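Local structure of uncharacterized protein (Pseudomonas aeruginosa UCBPP-PA14, 3FD9) at residues 51-57 / 84-89; 26-32 / 61-65; 190-196 / 207-213. The protein acts as an antiactivator of type III secretion genes, probably by disrupting self-association and DNA binding of the transcriptional activator ExsA. All coordinates share one frame. Residue numbers count along the deposited sequence, not the author numbering.

How the contacts relate
Contacts 1 and 2 share the N-terminal helical region and touch each other. Their segments alternate along the chain, and their centres lie 14 Å apart. Arg-57 of contact 1 probably donates a hydrogen bond to Leu-62 O of contact 2, just past the end of its own helix. Contact 1 is buried, with a salt bridge and a tryptophan hydrogen bond beside apolar side chains. Contact 2 is partly buried and relies on backbone carbonyls and helix capping. Contact 3 comes later, its centre about 30 Å from contact 1's and 33 Å from contact 2's. It is also partly buried, but rich in aromatic rings and prolines. Contacts 2 and 3 both touch the third subunit.

Contact 1 of 3, residues 51-57 / 84-89; sequences CEWLQQR and CAELGD
Asp-89 takes two bonds from the helix that starts at Glu-52. Arg-57 NH1 forms a salt bridge to Asp-89 OD1 at 2.7 Å. Trp-53 NE1 donates to Asp-89 OD2 at 3.0 Å, so one carboxylate spans a full helical turn. Trp-53 has chi1 t, Arg-57 and Asp-89 chi1 m. Cys-51 is the N-cap, with chi1 p, and its SG accepts from Leu-54 N at 3.6 Å. Residues 84-86 are 3-10, and Leu-87 to Asp-89 run extended into strand 90-92. The contact thus joins the start of helix 52-60 to the loop entering the small parallel sheet, whose other strand is 251-253. CA atoms pair as Cys-51 with Cys-84 (6.1 Å) and Trp-53 with Leu-87 (6.4 Å). Leu-87 CB makes a CH-pi contact 4.0 Å from the centroid of the Trp-53 five-membered ring, and its CD1 packs 3.5 Å from Trp-53 CE3. Cys-51 CB meets Cys-84 SG at 3.4 Å. Ile-72 of helix 66-76 also touches Trp-53.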
# COMPACT_ATOMS: atom_id res chain seq x y z
N CYS A 51 -3.74 -17.82 -11.79
CA CYS A 51 -3.98 -19.11 -11.16
C CYS A 51 -4.91 -19.01 -9.95
O CYS A 51 -5.01 -17.97 -9.31
CB CYS A 51 -2.65 -19.79 -10.80
SG CYS A 51 -1.89 -19.26 -9.27
N GLU A 52 -5.59 -20.11 -9.64
CA GLU A 52 -6.61 -20.12 -8.58
C GLU A 52 -6.07 -19.77 -7.21
O GLU A 52 -6.69 -19.02 -6.47
CB GLU A 52 -7.30 -21.48 -8.52
CG GLU A 52 -8.37 -21.68 -9.58
CD GLU A 52 -9.63 -20.89 -9.27
OE1 GLU A 52 -9.57 -19.94 -8.45
OE2 GLU A 52 -10.69 -21.24 -9.84
N TRP A 53 -4.91 -20.34 -6.87
CA TRP A 53 -4.26 -20.12 -5.58
C TRP A 53 -4.03 -18.64 -5.34
O TRP A 53 -4.48 -18.10 -4.34
CB TRP A 53 -2.93 -20.87 -5.51
CG TRP A 53 -2.14 -20.61 -4.27
CD1 TRP A 53 -2.39 -21.12 -3.02
CD2 TRP A 53 -0.95 -19.82 -4.14
NE1 TRP A 53 -1.44 -20.67 -2.13
CE2 TRP A 53 -0.55 -19.87 -2.79
CE3 TRP A 53 -0.19 -19.05 -5.04
CZ2 TRP A 53 0.57 -19.20 -2.31
CZ3 TRP A 53 0.92 -18.38 -4.56
CH2 TRP A 53 1.29 -18.46 -3.21
N LEU A 54 -3.34 -18.00 -6.26
CA LEU A 54 -3.02 -16.59 -6.09
C LEU A 54 -4.30 -15.75 -6.13
O LEU A 54 -4.38 -14.71 -5.48
CB LEU A 54 -2.01 -16.12 -7.14
CG LEU A 54 -1.42 -14.73 -6.92
CD1 LEU A 54 -0.88 -14.58 -5.50
CD2 LEU A 54 -0.34 -14.42 -7.94
N GLN A 55 -5.29 -16.20 -6.88
CA GLN A 55 -6.57 -15.50 -6.95
C GLN A 55 -7.31 -15.56 -5.61
O GLN A 55 -8.00 -14.61 -5.22
CB GLN A 55 -7.45 -16.10 -8.05
CG GLN A 55 -6.94 -15.87 -9.46
CD GLN A 55 -7.15 -14.45 -9.91
OE1 GLN A 55 -7.91 -13.69 -9.30
NE2 GLN A 55 -6.47 -14.07 -10.99
N GLN A 56 -7.17 -16.69 -4.93
CA GLN A 56 -7.78 -16.91 -3.63
C GLN A 56 -7.13 -15.97 -2.61
O GLN A 56 -7.82 -15.32 -1.83
CB GLN A 56 -7.58 -18.37 -3.22
CG GLN A 56 -8.03 -18.76 -1.82
CD GLN A 56 -8.05 -20.28 -1.61
OE1 GLN A 56 -8.88 -20.99 -2.19
NE2 GLN A 56 -7.13 -20.78 -0.79
N ARG A 57 -5.81 -15.91 -2.63
CA ARG A 57 -5.09 -15.01 -1.73
C ARG A 57 -5.47 -13.56 -2.00
O ARG A 57 -5.66 -12.79 -1.06
CB ARG A 57 -3.59 -15.22 -1.81
CG ARG A 57 -3.18 -16.58 -1.27
CD ARG A 57 -1.70 -16.67 -1.01
NE ARG A 57 -1.30 -15.84 0.12
CZ ARG A 57 -0.82 -16.31 1.27
NH1 ARG A 57 -0.67 -17.61 1.46
NH2 ARG A 57 -0.49 -15.46 2.23
N CYS A 84 0.92 -24.33 -11.45
CA CYS A 84 0.13 -23.60 -10.47
C CYS A 84 -0.69 -24.52 -9.57
O CYS A 84 -1.02 -24.17 -8.44
CB CYS A 84 -0.81 -22.63 -11.18
SG CYS A 84 0.02 -21.37 -12.12
N ALA A 85 -1.03 -25.69 -10.08
CA ALA A 85 -1.89 -26.61 -9.36
C ALA A 85 -1.19 -27.20 -8.14
O ALA A 85 -1.82 -27.88 -7.33
CB ALA A 85 -2.37 -27.72 -10.28
N GLU A 86 0.11 -26.94 -8.01
CA GLU A 86 0.90 -27.47 -6.90
C GLU A 86 1.07 -26.46 -5.78
O GLU A 86 1.65 -26.77 -4.74
CB GLU A 86 2.26 -27.94 -7.39
CG GLU A 86 2.24 -29.32 -8.03
CD GLU A 86 1.72 -30.38 -7.06
OE1 GLU A 86 2.21 -30.42 -5.91
OE2 GLU A 86 0.83 -31.17 -7.45
N LEU A 87 0.58 -25.25 -6.00
CA LEU A 87 0.70 -24.20 -5.01
C LEU A 87 -0.35 -24.36 -3.92
O LEU A 87 -1.52 -24.57 -4.21
CB LEU A 87 0.54 -22.83 -5.67
CG LEU A 87 1.67 -22.42 -6.60
CD1 LEU A 87 1.29 -21.17 -7.36
CD2 LEU A 87 2.93 -22.22 -5.82
N GLY A 88 0.07 -24.24 -2.67
CA GLY A 88 -0.84 -24.25 -1.54
C GLY A 88 -0.13 -23.70 -0.32
O GLY A 88 1.07 -23.38 -0.37
N ASP A 89 -0.86 -23.58 0.78
CA ASP A 89 -0.29 -23.09 2.02
C ASP A 89 -0.37 -24.15 3.09
O ASP A 89 -1.25 -25.00 3.06
CB ASP A 89 -1.02 -21.84 2.48
CG ASP A 89 -0.90 -20.70 1.50
OD1 ASP A 89 0.21 -20.14 1.37
OD2 ASP A 89 -1.93 -20.37 0.86

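Contact 2 of 3, residues 26-32 / 61-65; sequences GIISARQ and GLALG
Two hydrogen bonds join the segments. Leu-64 N donates to Ile-27 O at 2.9 Å, and Gln-32 NE2 donates to Leu-64 O at 3.0 Å. Both are nearly straight. Ala-63 CA adds a CA-H...O contact to Ile-27 O at 3.5 Å. CA atoms pair as Ile-27 with Ala-63 (4.1 Å) and Ile-28 with Leu-64 (6.0 Å).

Capping shapes both backbones. Gly-26 and Gly-61 each end a helix in a Schellman motif with positive phi. Ser-29 is the N-cap of helix 30-39 and forms a capping box with Gln-32. Gln-32 N donates to Ser-29 OG at 3.1 Å, and Ser-29 N to Gln-32 OE1 at 2.9 Å. The Gln-32 amide therefore caps its own helix through OE1 and holds the other segment through NE2. Ser-29 has chi1 p and Gln-32 chi1 m.

Ile-27 and Leu-64 supply half of the buried surface. Ile-27, with chi1 and chi2 m, lays CD1 3.6 Å from Gly-61 C. Ile-28 CD1 meets Leu-64 CD1 at 3.9 Å.

The contact joins the link between helices 19-24 and 30-39 to that between helices 52-60 and 66-76. Tyr-22 packs on both isoleucines, while Leu-54 and Ile-72 pack on Leu-64.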
# COMPACT_ATOMS: atom_id res chain seq x y z
N GLY A 26 -1.99 -4.75 -2.19
CA GLY A 26 -0.97 -5.07 -1.20
C GLY A 26 -0.82 -6.57 -1.00
O GLY A 26 -0.54 -7.04 0.11
N ILE A 27 -1.01 -7.33 -2.07
CA ILE A 27 -0.85 -8.77 -2.01
C ILE A 27 0.62 -9.11 -2.26
O ILE A 27 1.16 -10.05 -1.67
CB ILE A 27 -1.75 -9.48 -3.04
CG1 ILE A 27 -3.21 -9.18 -2.73
CG2 ILE A 27 -1.54 -10.99 -3.00
CD1 ILE A 27 -3.66 -9.72 -1.37
N ILE A 28 1.24 -8.32 -3.13
CA ILE A 28 2.62 -8.49 -3.54
C ILE A 28 3.36 -7.15 -3.43
O ILE A 28 2.95 -6.16 -4.04
CB ILE A 28 2.69 -8.96 -5.00
CG1 ILE A 28 1.79 -10.18 -5.21
CG2 ILE A 28 4.11 -9.29 -5.39
CD1 ILE A 28 2.16 -11.03 -6.40
N SER A 29 4.43 -7.10 -2.65
CA SER A 29 5.16 -5.85 -2.49
C SER A 29 5.96 -5.53 -3.75
O SER A 29 6.15 -6.38 -4.61
CB SER A 29 6.10 -5.92 -1.28
OG SER A 29 7.16 -6.82 -1.53
N ALA A 30 6.42 -4.28 -3.87
CA ALA A 30 7.24 -3.88 -5.00
C ALA A 30 8.50 -4.72 -5.03
O ALA A 30 8.91 -5.22 -6.09
CB ALA A 30 7.58 -2.41 -4.92
N ARG A 31 9.12 -4.87 -3.86
CA ARG A 31 10.31 -5.70 -3.72
C ARG A 31 10.06 -7.10 -4.26
O ARG A 31 10.86 -7.63 -5.05
CB ARG A 31 10.71 -5.77 -2.25
CG ARG A 31 12.12 -6.26 -2.01
CD ARG A 31 12.39 -6.49 -0.53
NE ARG A 31 11.35 -7.31 0.08
CZ ARG A 31 11.11 -8.59 -0.21
NH1 ARG A 31 11.83 -9.22 -1.14
NH2 ARG A 31 10.14 -9.24 0.41
N GLN A 32 8.96 -7.71 -3.84
CA GLN A 32 8.65 -9.10 -4.22
C GLN A 32 8.43 -9.24 -5.71
O GLN A 32 8.98 -10.14 -6.34
CB GLN A 32 7.44 -9.62 -3.47
CG GLN A 32 7.70 -9.82 -1.99
CD GLN A 32 6.45 -10.16 -1.22
OE1 GLN A 32 5.39 -9.57 -1.45
NE2 GLN A 32 6.57 -11.11 -0.30
N GLY A 61 -7.16 -11.07 0.70
CA GLY A 61 -6.23 -10.08 1.19
C GLY A 61 -5.00 -10.68 1.86
O GLY A 61 -4.38 -10.04 2.72
N LEU A 62 -4.64 -11.89 1.46
CA LEU A 62 -3.55 -12.61 2.12
C LEU A 62 -2.17 -12.40 1.47
O LEU A 62 -1.73 -13.17 0.63
CB LEU A 62 -3.88 -14.10 2.22
CG LEU A 62 -5.15 -14.42 3.03
CD1 LEU A 62 -5.46 -15.90 3.00
CD2 LEU A 62 -5.01 -13.94 4.46
N ALA A 63 -1.49 -11.34 1.92
CA ALA A 63 -0.20 -10.95 1.38
C ALA A 63 0.83 -12.07 1.38
O ALA A 63 0.90 -12.85 2.31
CB ALA A 63 0.33 -9.77 2.19
N LEU A 64 1.66 -12.12 0.34
CA LEU A 64 2.71 -13.14 0.25
C LEU A 64 3.86 -12.85 1.21
O LEU A 64 4.18 -11.69 1.49
CB LEU A 64 3.26 -13.22 -1.18
CG LEU A 64 2.25 -13.32 -2.32
CD1 LEU A 64 2.98 -13.60 -3.61
CD2 LEU A 64 1.23 -14.41 -2.05
N GLY A 65 4.50 -13.92 1.69
CA GLY A 65 5.68 -13.79 2.52
C GLY A 65 6.86 -14.48 1.87
O GLY A 65 6.77 -14.87 0.71

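Contact 3 of 3, residues 190-196 / 207-213; sequences WPNWQRG and AGFEPIP
Residues 190-193 form a type I beta turn that leads into helix 193-203, with Trp-193 N bonded to Trp-190 O at 3.3 Å. Residues 207-209 are a short 3-10 segment, and Glu-210 to Pro-213 are extended, with a cis peptide before Pro-211. Gly-196 and Gly-208 meet backbone to backbone, their CA atoms 3.6 Å apart; a CB on either would clash. Water 1 donates to Gly-196 O at 2.7 Å and accepts weakly from Gly-208 N at 3.2 Å. The chain thus doubles back along helix 193-203, towards its start, before helix 217-223. Trp-190 NE1 donates to Phe-209 O at 3.0 Å. Arg-195 NE and NH2 both donate to Gly-208 O, at 2.9 and 3.1 Å. Pro-213 CD lies 3.5 Å above the five-membered ring centroid of Trp-190, and Gly-196 CA 3.5 Å from the Phe-209 centroid, both CH-pi. Trp-193 and Phe-209 meet obliquely, CE3 to CE1 3.4 Å. Beyond them, Tyr-108 stacks on Trp-193 and Trp-111 meets Trp-190 edge-to-face.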
# COMPACT_ATOMS: atom_id res chain seq x y z
N TRP A 190 -28.41 -17.79 11.63
CA TRP A 190 -27.22 -18.06 12.43
C TRP A 190 -27.04 -16.92 13.41
O TRP A 190 -26.12 -16.11 13.27
CB TRP A 190 -25.98 -18.13 11.54
CG TRP A 190 -24.79 -18.72 12.24
CD1 TRP A 190 -24.66 -18.96 13.58
CD2 TRP A 190 -23.56 -19.12 11.64
NE1 TRP A 190 -23.42 -19.51 13.84
CE2 TRP A 190 -22.72 -19.61 12.67
CE3 TRP A 190 -23.08 -19.13 10.33
CZ2 TRP A 190 -21.44 -20.10 12.42
CZ3 TRP A 190 -21.80 -19.61 10.09
CH2 TRP A 190 -21.00 -20.09 11.13
N PRO A 191 -27.90 -16.87 14.43
CA PRO A 191 -27.97 -15.74 15.37
C PRO A 191 -26.63 -15.41 16.01
O PRO A 191 -26.29 -14.23 16.10
CB PRO A 191 -28.96 -16.24 16.43
CG PRO A 191 -29.78 -17.29 15.73
CD PRO A 191 -28.83 -17.95 14.79
N ASN A 192 -25.87 -16.42 16.43
CA ASN A 192 -24.65 -16.20 17.20
C ASN A 192 -23.36 -16.08 16.40
O ASN A 192 -22.27 -16.26 16.96
CB ASN A 192 -24.48 -17.30 18.26
CG ASN A 192 -25.57 -17.29 19.30
OD1 ASN A 192 -25.98 -18.34 19.78
ND2 ASN A 192 -26.05 -16.10 19.65
N TRP A 193 -23.46 -15.79 15.11
CA TRP A 193 -22.28 -15.58 14.28
C TRP A 193 -21.45 -14.43 14.83
O TRP A 193 -20.25 -14.56 14.96
CB TRP A 193 -22.68 -15.32 12.82
CG TRP A 193 -21.61 -14.72 11.95
CD1 TRP A 193 -21.57 -13.44 11.47
CD2 TRP A 193 -20.44 -15.37 11.43
NE1 TRP A 193 -20.46 -13.26 10.69
CE2 TRP A 193 -19.75 -14.43 10.65
CE3 TRP A 193 -19.92 -16.66 11.55
CZ2 TRP A 193 -18.56 -14.73 10.00
CZ3 TRP A 193 -18.75 -16.96 10.91
CH2 TRP A 193 -18.07 -16.00 10.14
N GLN A 194 -22.10 -13.32 15.17
CA GLN A 194 -21.42 -12.20 15.81
C GLN A 194 -20.70 -12.63 17.08
O GLN A 194 -19.47 -12.58 17.17
CB GLN A 194 -22.44 -11.12 16.17
CG GLN A 194 -23.20 -10.54 14.99
CD GLN A 194 -22.43 -9.43 14.30
OE1 GLN A 194 -21.56 -8.79 14.90
NE2 GLN A 194 -22.75 -9.18 13.03
N ARG A 195 -21.49 -13.05 18.06
CA ARG A 195 -20.95 -13.46 19.35
C ARG A 195 -19.76 -14.38 19.19
O ARG A 195 -18.73 -14.20 19.86
CB ARG A 195 -22.03 -14.16 20.18
CG ARG A 195 -21.61 -14.41 21.62
CD ARG A 195 -22.61 -15.28 22.35
NE ARG A 195 -22.67 -16.62 21.79
CZ ARG A 195 -23.26 -17.65 22.38
NH1 ARG A 195 -23.84 -17.49 23.56
NH2 ARG A 195 -23.26 -18.85 21.80
N GLY A 196 -19.89 -15.37 18.32
CA GLY A 196 -18.84 -16.34 18.10
C GLY A 196 -17.55 -15.69 17.66
O GLY A 196 -16.46 -16.09 18.09
N ALA A 207 -16.60 -21.59 20.82
CA ALA A 207 -17.86 -21.90 21.49
C ALA A 207 -18.96 -20.87 21.23
O ALA A 207 -20.13 -21.21 21.16
CB ALA A 207 -17.63 -22.08 22.99
N GLY A 208 -18.56 -19.61 21.08
CA GLY A 208 -19.51 -18.53 20.93
C GLY A 208 -20.37 -18.63 19.68
O GLY A 208 -21.37 -17.93 19.57
N PHE A 209 -19.98 -19.49 18.75
CA PHE A 209 -20.66 -19.59 17.45
C PHE A 209 -21.92 -20.45 17.50
O PHE A 209 -22.82 -20.27 16.68
CB PHE A 209 -19.73 -20.15 16.38
CG PHE A 209 -18.75 -19.17 15.84
CD1 PHE A 209 -19.15 -18.17 14.98
CD2 PHE A 209 -17.41 -19.26 16.18
CE1 PHE A 209 -18.24 -17.27 14.47
CE2 PHE A 209 -16.49 -18.37 15.69
CZ PHE A 209 -16.90 -17.36 14.83
N GLU A 210 -21.97 -21.40 18.42
CA GLU A 210 -23.09 -22.32 18.47
C GLU A 210 -24.34 -21.69 19.08
O GLU A 210 -24.24 -20.79 19.93
CB GLU A 210 -22.72 -23.63 19.16
CG GLU A 210 -21.79 -23.50 20.35
CD GLU A 210 -20.84 -24.68 20.46
OE1 GLU A 210 -20.37 -25.16 19.41
OE2 GLU A 210 -20.56 -25.12 21.60
N PRO A 211 -25.52 -22.14 18.64
CA PRO A 211 -25.66 -23.27 17.71
C PRO A 211 -25.38 -22.87 16.27
O PRO A 211 -25.85 -21.82 15.82
CB PRO A 211 -27.15 -23.65 17.84
CG PRO A 211 -27.76 -22.65 18.81
CD PRO A 211 -26.82 -21.50 18.89
N ILE A 212 -24.63 -23.70 15.54
CA ILE A 212 -24.33 -23.43 14.14
C ILE A 212 -25.36 -24.07 13.22
O ILE A 212 -25.94 -25.10 13.56
CB ILE A 212 -22.93 -23.96 13.76
CG1 ILE A 212 -22.97 -25.46 13.50
CG2 ILE A 212 -21.91 -23.65 14.86
CD1 ILE A 212 -21.91 -25.92 12.55
N PRO A 213 -25.59 -23.48 12.04
CA PRO A 213 -26.56 -24.01 11.07
C PRO A 213 -26.33 -25.50 10.81
O PRO A 213 -25.19 -25.93 10.83
CB PRO A 213 -26.26 -23.21 9.80
CG PRO A 213 -25.73 -21.92 10.31
CD PRO A 213 -24.94 -22.26 11.54
O HOH W 1 -16.14 -18.42 19.45